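Local coordinates for protein mycosin-1 (Mycobacterium smegmatis, PDB 4KB5) that is a membrane-anchored, subtilisin-like serine protease that cleaves EspB and may help regulate ESX-1 secretion and virulence, at residues I2-I7 / R237-V242; L254-G259 / Q336-I341. All blocks are in the same frame, centred on the assembly; numbering follows the deposited sequence.

How the contacts relate
Starting at the N terminus, residues 2-7 run over the surface of the subtilisin-like domain and meet the loop 237-242 in contact 1, which closes a span of some 230 residues holding most of the parallel sheet. The chain then passes through strand 244-247 and opens contact 2, where strand 256-261 receives helix 334-343; its loop of 76 residues holds helix 311-328. The two contacts follow one another in series, neither nesting nor crossing, with centres about 19 Å apart. Contact 1 lies at the surface and contact 2 is buried. They adjoin where the side chain of Ile-7 packs on Leu-254, joining the N-terminal segment to the lead-in of the strand.

Contact 1 of 2, residues I2-I7 / R237-V242; sequences IDPPVI and RGWREV
Pro-4 lies over one face of the Trp-239 indole in a CH-pi contact. Its CG stands 3.9 Å from the centroid of the six-membered ring of Trp-239, only 14° off the ring normal though shifted toward the rim, and Pro-4 CA comes within 3.6 Å of Trp-239 CH2. The CB of Trp-239 points toward the N-terminal segment, and its CG lies anti to its own carbonyl carbon, beside the backbone N.

Ile-2 comes from another direction. Its CG2 methyl meets the ring edge in the indole plane, 3.9 Å from Trp-239 CE3, and also touches Val-242 CG1 at 4.1 Å. With CG1 anti to the backbone N (chi1 -158°), CG2 takes the place between that nitrogen and the carbonyl carbon, while the other branch leads away from the loop. The main chain of Ile-2 adds two contacts: its O approaches Trp-239 CE3 obliquely at 3.3 Å, and its N donates a hydrogen bond to Trp-239 O (3.3 Å).

Within the loop, Glu-241 N bonds to Gly-238 O (2.9 Å). The Asp-235 carboxylate accepts bonds from the backbone N of Trp-239 and Arg-240, and Pro-275 also packs on the indole.

An extended, proline-containing N-terminal segment laid on a surface tryptophan is consistent with the N-terminal extension of mycosins, which wraps intimately around the subtilase catalytic domain.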
ATOM      1  N   ILE A   2      13.463  14.826  11.877  1.00 39.72           N
ATOM      2  CA  ILE A   2      12.267  15.414  11.284  1.00 40.30           C
ATOM      3  C   ILE A   2      11.051  15.211  12.181  1.00 39.18           C
ATOM      4  O   ILE A   2      10.980  14.242  12.937  1.00 41.86           O
ATOM      5  CB  ILE A   2      11.974  14.818   9.895  1.00 38.14           C
ATOM      6  CG1 ILE A   2      11.097  15.771   9.080  1.00 39.18           C
ATOM      7  CG2 ILE A   2      11.309  13.457  10.028  1.00 37.92           C
ATOM      8  CD1 ILE A   2      11.874  16.643   8.117  1.00 40.37           C
ATOM      9  N   ASP A   3      10.095  16.130  12.091  1.00 40.62           N
ATOM     10  CA  ASP A   3       8.881  16.053  12.895  1.00 40.96           C
ATOM     11  C   ASP A   3       7.813  15.306  12.091  1.00 39.98           C
ATOM     12  O   ASP A   3       7.898  15.259  10.868  1.00 40.14           O
ATOM     13  CB  ASP A   3       8.378  17.463  13.233  1.00 43.70           C
ATOM     14  CG  ASP A   3       9.203  18.145  14.317  0.54 45.61           C
ATOM     15  OD1 ASP A   3       9.716  17.456  15.222  0.72 46.75           O
ATOM     16  OD2 ASP A   3       9.324  19.384  14.271  0.78 48.08           O
ATOM     17  N   PRO A   4       6.799  14.732  12.770  1.00 37.73           N
ATOM     18  CA  PRO A   4       5.632  14.200  12.059  1.00 35.85           C
ATOM     19  C   PRO A   4       5.006  15.250  11.139  1.00 35.91           C
ATOM     20  O   PRO A   4       5.048  16.437  11.450  1.00 36.39           O
ATOM     21  CB  PRO A   4       4.654  13.868  13.184  1.00 35.66           C
ATOM     22  CG  PRO A   4       5.506  13.623  14.374  1.00 36.61           C
ATOM     23  CD  PRO A   4       6.725  14.490  14.222  1.00 37.12           C
ATOM     24  N   PRO A   5       4.421  14.823  10.007  1.00 34.43           N
ATOM     25  CA  PRO A   5       3.946  15.829   9.074  1.00 35.28           C
ATOM     26  C   PRO A   5       2.679  16.548   9.543  1.00 35.64           C
ATOM     27  O   PRO A   5       1.843  15.984  10.246  1.00 35.33           O
ATOM     28  CB  PRO A   5       3.678  15.026   7.791  1.00 33.65           C
ATOM     29  CG  PRO A   5       3.354  13.653   8.283  1.00 33.65           C
ATOM     30  CD  PRO A   5       4.185  13.451   9.517  1.00 32.14           C
ATOM     31  N   VAL A   6       2.578  17.798   9.133  1.00 37.77           N
ATOM     32  CA  VAL A   6       1.442  18.653   9.407  1.00 40.66           C
ATOM     33  C   VAL A   6       0.410  18.471   8.288  1.00 41.20           C
ATOM     34  O   VAL A   6       0.777  18.318   7.122  1.00 41.02           O
ATOM     35  CB  VAL A   6       1.935  20.122   9.470  1.00 42.88           C
ATOM     36  CG1 VAL A   6       0.788  21.110   9.420  1.00 43.52           C
ATOM     37  CG2 VAL A   6       2.806  20.345  10.704  1.00 41.40           C
ATOM     38  N   ILE A   7      -0.873  18.454   8.645  1.00 39.66           N
ATOM     39  CA  ILE A   7      -1.928  18.435   7.652  1.00 39.82           C
ATOM     40  C   ILE A   7      -2.574  19.815   7.483  1.00 43.11           C
ATOM     41  O   ILE A   7      -3.090  20.401   8.438  1.00 42.92           O
ATOM     42  CB  ILE A   7      -2.991  17.367   7.955  1.00 41.06           C
ATOM     43  CG1 ILE A   7      -2.368  15.969   7.814  1.00 43.28           C
ATOM     44  CG2 ILE A   7      -4.198  17.546   7.036  1.00 40.87           C
ATOM     45  CD1 ILE A   7      -3.369  14.854   7.611  1.00 42.21           C
ATOM     46  N   ARG A 237      10.550   6.179  19.196  1.00 39.01           N
ATOM     47  CA  ARG A 237      10.410   5.727  17.795  1.00 38.93           C
ATOM     48  C   ARG A 237      11.501   6.320  16.887  1.00 36.91           C
ATOM     49  O   ARG A 237      11.523   6.052  15.684  1.00 37.04           O
ATOM     50  CB  ARG A 237       9.021   6.047  17.228  1.00 37.97           C
ATOM     51  CG  ARG A 237       7.819   5.512  18.006  1.00 40.79           C
ATOM     52  CD  ARG A 237       7.597   4.003  17.887  1.00 39.66           C
ATOM     53  NE  ARG A 237       7.579   3.468  16.519  1.00 39.51           N
ATOM     54  CZ  ARG A 237       6.498   3.318  15.755  1.00 38.01           C
ATOM     55  NH1 ARG A 237       6.626   2.784  14.543  1.00 37.12           N
ATOM     56  NH2 ARG A 237       5.291   3.692  16.175  1.00 37.03           N
ATOM     57  N   GLY A 238      12.392   7.136  17.460  1.00 35.17           N
ATOM     58  CA  GLY A 238      13.540   7.671  16.715  1.00 33.56           C
ATOM     59  C   GLY A 238      13.279   8.677  15.596  1.00 32.88           C
ATOM     60  O   GLY A 238      13.955   8.642  14.569  1.00 32.69           O
ATOM     61  N   TRP A 239      12.314   9.576  15.789  1.00 33.59           N
ATOM     62  CA  TRP A 239      12.086  10.696  14.860  1.00 35.74           C
ATOM     63  C   TRP A 239      13.333  11.500  14.592  1.00 38.20           C
ATOM     64  O   TRP A 239      13.560  11.969  13.466  1.00 37.93           O
ATOM     65  CB  TRP A 239      10.979  11.605  15.377  1.00 34.68           C
ATOM     66  CG  TRP A 239       9.612  11.030  15.128  1.00 33.43           C
ATOM     67  CD1 TRP A 239       8.820  10.302  16.010  1.00 33.09           C
ATOM     68  CD2 TRP A 239       8.842  11.083  13.875  1.00 32.61           C
ATOM     69  NE1 TRP A 239       7.644   9.932  15.417  1.00 32.67           N
ATOM     70  CE2 TRP A 239       7.592  10.368  14.135  1.00 33.14           C
ATOM     71  CE3 TRP A 239       9.056  11.637  12.615  1.00 33.20           C
ATOM     72  CZ2 TRP A 239       6.616  10.214  13.161  1.00 33.25           C
ATOM     73  CZ3 TRP A 239       8.065  11.479  11.641  1.00 34.08           C
ATOM     74  CH2 TRP A 239       6.872  10.783  11.912  1.00 34.41           C
ATOM     75  N   ARG A 240      14.161  11.651  15.619  1.00 37.05           N
ATOM     76  CA  ARG A 240      15.403  12.406  15.508  1.00 40.79           C
ATOM     77  C   ARG A 240      16.499  11.632  14.764  1.00 40.59           C
ATOM     78  O   ARG A 240      17.521  12.204  14.401  1.00 39.38           O
ATOM     79  CB  ARG A 240      15.891  12.848  16.893  1.00 42.81           C
ATOM     80  CG  ARG A 240      14.965  13.858  17.547  0.80 48.86           C
ATOM     81  CD  ARG A 240      15.216  13.962  19.042  0.91 53.62           C
ATOM     82  NE  ARG A 240      14.181  14.760  19.696  0.71 54.67           N
ATOM     83  NH1 ARG A 240      12.951  15.479  21.503  0.95 57.54           N
ATOM     84  NH2 ARG A 240      14.599  13.906  21.785  0.94 53.97           N
ATOM     85  N   GLU A 241      16.273  10.343  14.525  1.00 40.24           N
ATOM     86  CA  GLU A 241      17.231   9.511  13.784  1.00 40.30           C
ATOM     87  C   GLU A 241      16.918   9.412  12.286  1.00 38.52           C
ATOM     88  O   GLU A 241      17.758   8.968  11.509  1.00 40.30           O
ATOM     89  CB  GLU A 241      17.287   8.102  14.378  1.00 44.05           C
ATOM     90  CG  GLU A 241      17.544   8.070  15.875  1.00 48.68           C
ATOM     91  CD  GLU A 241      18.799   8.830  16.254  1.00 54.28           C
ATOM     92  OE1 GLU A 241      19.901   8.436  15.800  1.00 56.09           O
ATOM     93  OE2 GLU A 241      18.671   9.830  16.996  1.00 57.41           O
ATOM     94  N   VAL A 242      15.717   9.822  11.892  1.00 34.46           N
ATOM     95  CA  VAL A 242      15.243   9.630  10.516  1.00 34.66           C
ATOM     96  C   VAL A 242      16.117  10.381   9.514  1.00 34.96           C
ATOM     97  O   VAL A 242      16.352  11.579   9.667  1.00 33.53           O
ATOM     98  CB  VAL A 242      13.773  10.083  10.350  1.00 33.12           C
ATOM     99  CG1 VAL A 242      13.368  10.075   8.878  1.00 32.79           C
ATOM    100  CG2 VAL A 242      12.841   9.197  11.172  1.00 31.94           C
TER

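Contact 2 of 2, residues L254-G259 / Q336-I341; sequences LVLTVG and QIINRI
Leu-256 and Ile-338 join a strand of the central parallel sheet of the subtilase fold to a helix packed against it. Strand 256-261 lies between strands 210-214 and 279-282, and helix 334-343 covers it near its start.

The side-chain packing is wholly aliphatic. Ile-338, opposite Leu-256 with a CA-CA distance of 6.8 Å, turns CG1 anti to its carbonyl carbon (chi1 -71°), and this methylene rests 4.1 Å from Leu-256 CB. One helical turn on, Ile-341 comes to the other end of the leucine, the two side chains lying obliquely to each other. Leu-256 thus meets Ile-338 at its root and Ile-341 at one of its methyls. Val-318 of helix 311-328 also packs on Leu-256, so the side chain of this leucine, on the strand, touches residues of two helices, 334-343 and 311-328.

No hydrogen bond crosses between the segments. Backbone bonds run instead within the sheet and within the helix: Leu-256 bonds to Ile-211 and Val-213, and Thr-257 to Gly-278 and Ala-279, pairing the strand with the chain on both of its flanks. In the helix, Arg-340 N donates to Gln-336 O and Ile-341 N to Ile-337 O, each at 3.1 Å.

Contacts with the main chain finish the fit just before the strand. With chi2 at 165°, CD1 of Ile-338 extends toward this backbone, 4.0 Å from Leu-254 O and 4.4 Å from Val-255 C. On the side chain of Leu-256, CD2 touches Ile-341 CG2 at 4.1 Å.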
ATOM      1  N   LEU A 254      -3.290   8.235  10.367  1.00 31.44           N
ATOM      2  CA  LEU A 254      -4.366   8.544   9.427  1.00 34.30           C
ATOM      3  C   LEU A 254      -4.415   7.475   8.324  1.00 32.81           C
ATOM      4  O   LEU A 254      -5.484   7.024   7.936  1.00 33.81           O
ATOM      5  CB  LEU A 254      -4.156   9.931   8.837  1.00 34.36           C
ATOM      6  CG  LEU A 254      -5.385  10.708   8.373  1.00 37.56           C
ATOM      7  CD1 LEU A 254      -6.593  10.565   9.305  1.00 37.31           C
ATOM      8  CD2 LEU A 254      -4.988  12.167   8.239  1.00 38.30           C
ATOM      9  N   VAL A 255      -3.241   7.074   7.843  1.00 32.28           N
ATOM     10  CA  VAL A 255      -3.102   5.881   7.003  1.00 29.90           C
ATOM     11  C   VAL A 255      -2.544   4.727   7.847  1.00 29.29           C
ATOM     12  O   VAL A 255      -2.013   4.972   8.937  1.00 26.72           O
ATOM     13  CB  VAL A 255      -2.179   6.141   5.791  1.00 29.82           C
ATOM     14  CG1 VAL A 255      -2.755   7.256   4.913  1.00 27.76           C
ATOM     15  CG2 VAL A 255      -0.762   6.455   6.237  1.00 27.67           C
ATOM     16  N   LEU A 256      -2.703   3.489   7.363  1.00 26.88           N
ATOM     17  CA  LEU A 256      -2.030   2.316   7.954  1.00 25.73           C
ATOM     18  C   LEU A 256      -0.859   1.899   7.079  1.00 24.93           C
ATOM     19  O   LEU A 256      -1.044   1.498   5.909  1.00 24.70           O
ATOM     20  CB  LEU A 256      -3.002   1.144   8.151  1.00 24.28           C
ATOM     21  CG  LEU A 256      -2.396  -0.153   8.741  1.00 25.67           C
ATOM     22  CD1 LEU A 256      -1.698   0.075  10.089  1.00 23.16           C
ATOM     23  CD2 LEU A 256      -3.506  -1.198   8.862  1.00 24.34           C
ATOM     24  N   THR A 257       0.347   2.028   7.622  1.00 23.53           N
ATOM     25  CA  THR A 257       1.572   1.782   6.866  1.00 23.77           C
ATOM     26  C   THR A 257       2.080   0.367   7.141  1.00 26.31           C
ATOM     27  O   THR A 257       2.296  -0.015   8.316  1.00 24.66           O
ATOM     28  CB  THR A 257       2.639   2.832   7.222  1.00 24.09           C
ATOM     29  OG1 THR A 257       2.122   4.121   6.904  1.00 24.14           O
ATOM     30  CG2 THR A 257       3.949   2.617   6.453  1.00 23.20           C
ATOM     31  N   VAL A 258       2.265  -0.407   6.060  1.00 25.98           N
ATOM     32  CA  VAL A 258       2.510  -1.848   6.170  1.00 25.19           C
ATOM     33  C   VAL A 258       3.895  -2.273   5.698  1.00 25.70           C
ATOM     34  O   VAL A 258       4.286  -2.030   4.550  1.00 28.25           O
ATOM     35  CB  VAL A 258       1.412  -2.651   5.451  1.00 24.80           C
ATOM     36  CG1 VAL A 258       1.589  -4.150   5.690  1.00 25.23           C
ATOM     37  CG2 VAL A 258       0.031  -2.180   5.901  1.00 22.50           C
ATOM     38  N   GLY A 259       4.639  -2.901   6.601  1.00 27.18           N
ATOM     39  CA  GLY A 259       5.959  -3.452   6.281  1.00 27.11           C
ATOM     40  C   GLY A 259       5.866  -4.925   5.901  1.00 27.03           C
ATOM     41  O   GLY A 259       4.799  -5.540   5.987  1.00 26.71           O
ATOM     42  N   GLN A 336     -11.621   3.174  13.160  1.00 26.31           N
ATOM     43  CA  GLN A 336     -12.023   2.015  13.928  1.00 27.11           C
ATOM     44  C   GLN A 336     -11.659   0.699  13.244  1.00 27.93           C
ATOM     45  O   GLN A 336     -11.396  -0.299  13.920  1.00 27.11           O
ATOM     46  CB  GLN A 336     -13.527   2.087  14.207  1.00 28.15           C
ATOM     47  CG  GLN A 336     -13.871   3.240  15.134  1.00 28.97           C
ATOM     48  CD  GLN A 336     -15.355   3.484  15.256  1.00 30.21           C
ATOM     49  OE1 GLN A 336     -16.134   3.156  14.356  1.00 32.05           O
ATOM     50  NE2 GLN A 336     -15.757   4.089  16.373  1.00 30.27           N
ATOM     51  N   ILE A 337     -11.664   0.692  11.911  1.00 26.96           N
ATOM     52  CA  ILE A 337     -11.207  -0.472  11.152  1.00 27.48           C
ATOM     53  C   ILE A 337      -9.700  -0.673  11.350  1.00 27.46           C
ATOM     54  O   ILE A 337      -9.258  -1.770  11.683  1.00 28.66           O
ATOM     55  CB  ILE A 337     -11.597  -0.369   9.655  1.00 27.74           C
ATOM     56  CG1 ILE A 337     -13.108  -0.562   9.521  1.00 27.24           C
ATOM     57  CG2 ILE A 337     -10.839  -1.416   8.832  1.00 28.28           C
ATOM     58  CD1 ILE A 337     -13.700  -0.136   8.183  1.00 29.37           C
ATOM     59  N   ILE A 338      -8.924   0.392  11.197  1.00 28.26           N
ATOM     60  CA  ILE A 338      -7.478   0.351  11.456  1.00 29.66           C
ATOM     61  C   ILE A 338      -7.173  -0.096  12.898  1.00 31.49           C
ATOM     62  O   ILE A 338      -6.255  -0.895  13.118  1.00 29.72           O
ATOM     63  CB  ILE A 338      -6.811   1.715  11.174  1.00 30.26           C
ATOM     64  CG1 ILE A 338      -6.769   1.999   9.661  1.00 29.72           C
ATOM     65  CG2 ILE A 338      -5.392   1.771  11.735  1.00 31.25           C
ATOM     66  CD1 ILE A 338      -6.471   3.454   9.338  1.00 31.84           C
ATOM     67  N   ASN A 339      -7.943   0.410  13.866  1.00 31.25           N
ATOM     68  CA  ASN A 339      -7.723   0.054  15.275  1.00 32.29           C
ATOM     69  C   ASN A 339      -7.902  -1.445  15.506  1.00 31.95           C
ATOM     70  O   ASN A 339      -7.092  -2.083  16.171  1.00 34.15           O
ATOM     71  CB  ASN A 339      -8.669   0.828  16.209  1.00 31.63           C
ATOM     72  CG  ASN A 339      -8.524   0.391  17.669  1.00 32.81           C
ATOM     73  OD1 ASN A 339      -9.421  -0.233  18.241  1.00 34.36           O
ATOM     74  ND2 ASN A 339      -7.382   0.679  18.247  1.00 30.15           N
ATOM     75  N   ARG A 340      -8.978  -1.985  14.952  1.00 32.08           N
ATOM     76  CA  ARG A 340      -9.280  -3.401  15.004  1.00 33.12           C
ATOM     77  C   ARG A 340      -8.166  -4.286  14.387  1.00 33.74           C
ATOM     78  O   ARG A 340      -7.796  -5.326  14.949  1.00 34.19           O
ATOM     79  CB  ARG A 340     -10.631  -3.630  14.342  1.00 32.76           C
ATOM     80  CG  ARG A 340     -11.015  -5.077  14.144  1.00 35.72           C
ATOM     81  CD  ARG A 340     -12.494  -5.206  13.829  1.00 36.87           C
ATOM     82  NE  ARG A 340     -13.289  -5.090  15.034  1.00 40.58           N
ATOM     83  CZ  ARG A 340     -13.517  -6.076  15.905  1.00 39.83           C
ATOM     84  NH1 ARG A 340     -14.251  -5.828  16.975  1.00 38.45           N
ATOM     85  NH2 ARG A 340     -13.021  -7.299  15.723  1.00 38.84           N
ATOM     86  N   ILE A 341      -7.620  -3.853  13.259  1.00 30.38           N
ATOM     87  CA  ILE A 341      -6.526  -4.565  12.606  1.00 29.20           C
ATOM     88  C   ILE A 341      -5.224  -4.518  13.422  1.00 30.07           C
ATOM     89  O   ILE A 341      -4.548  -5.540  13.579  1.00 30.48           O
ATOM     90  CB  ILE A 341      -6.318  -4.046  11.159  1.00 29.66           C
ATOM     91  CG1 ILE A 341      -7.522  -4.435  10.291  1.00 28.61           C
ATOM     92  CG2 ILE A 341      -5.008  -4.560  10.560  1.00 28.08           C
ATOM     93  CD1 ILE A 341      -7.485  -3.899   8.867  1.00 30.63           C
TER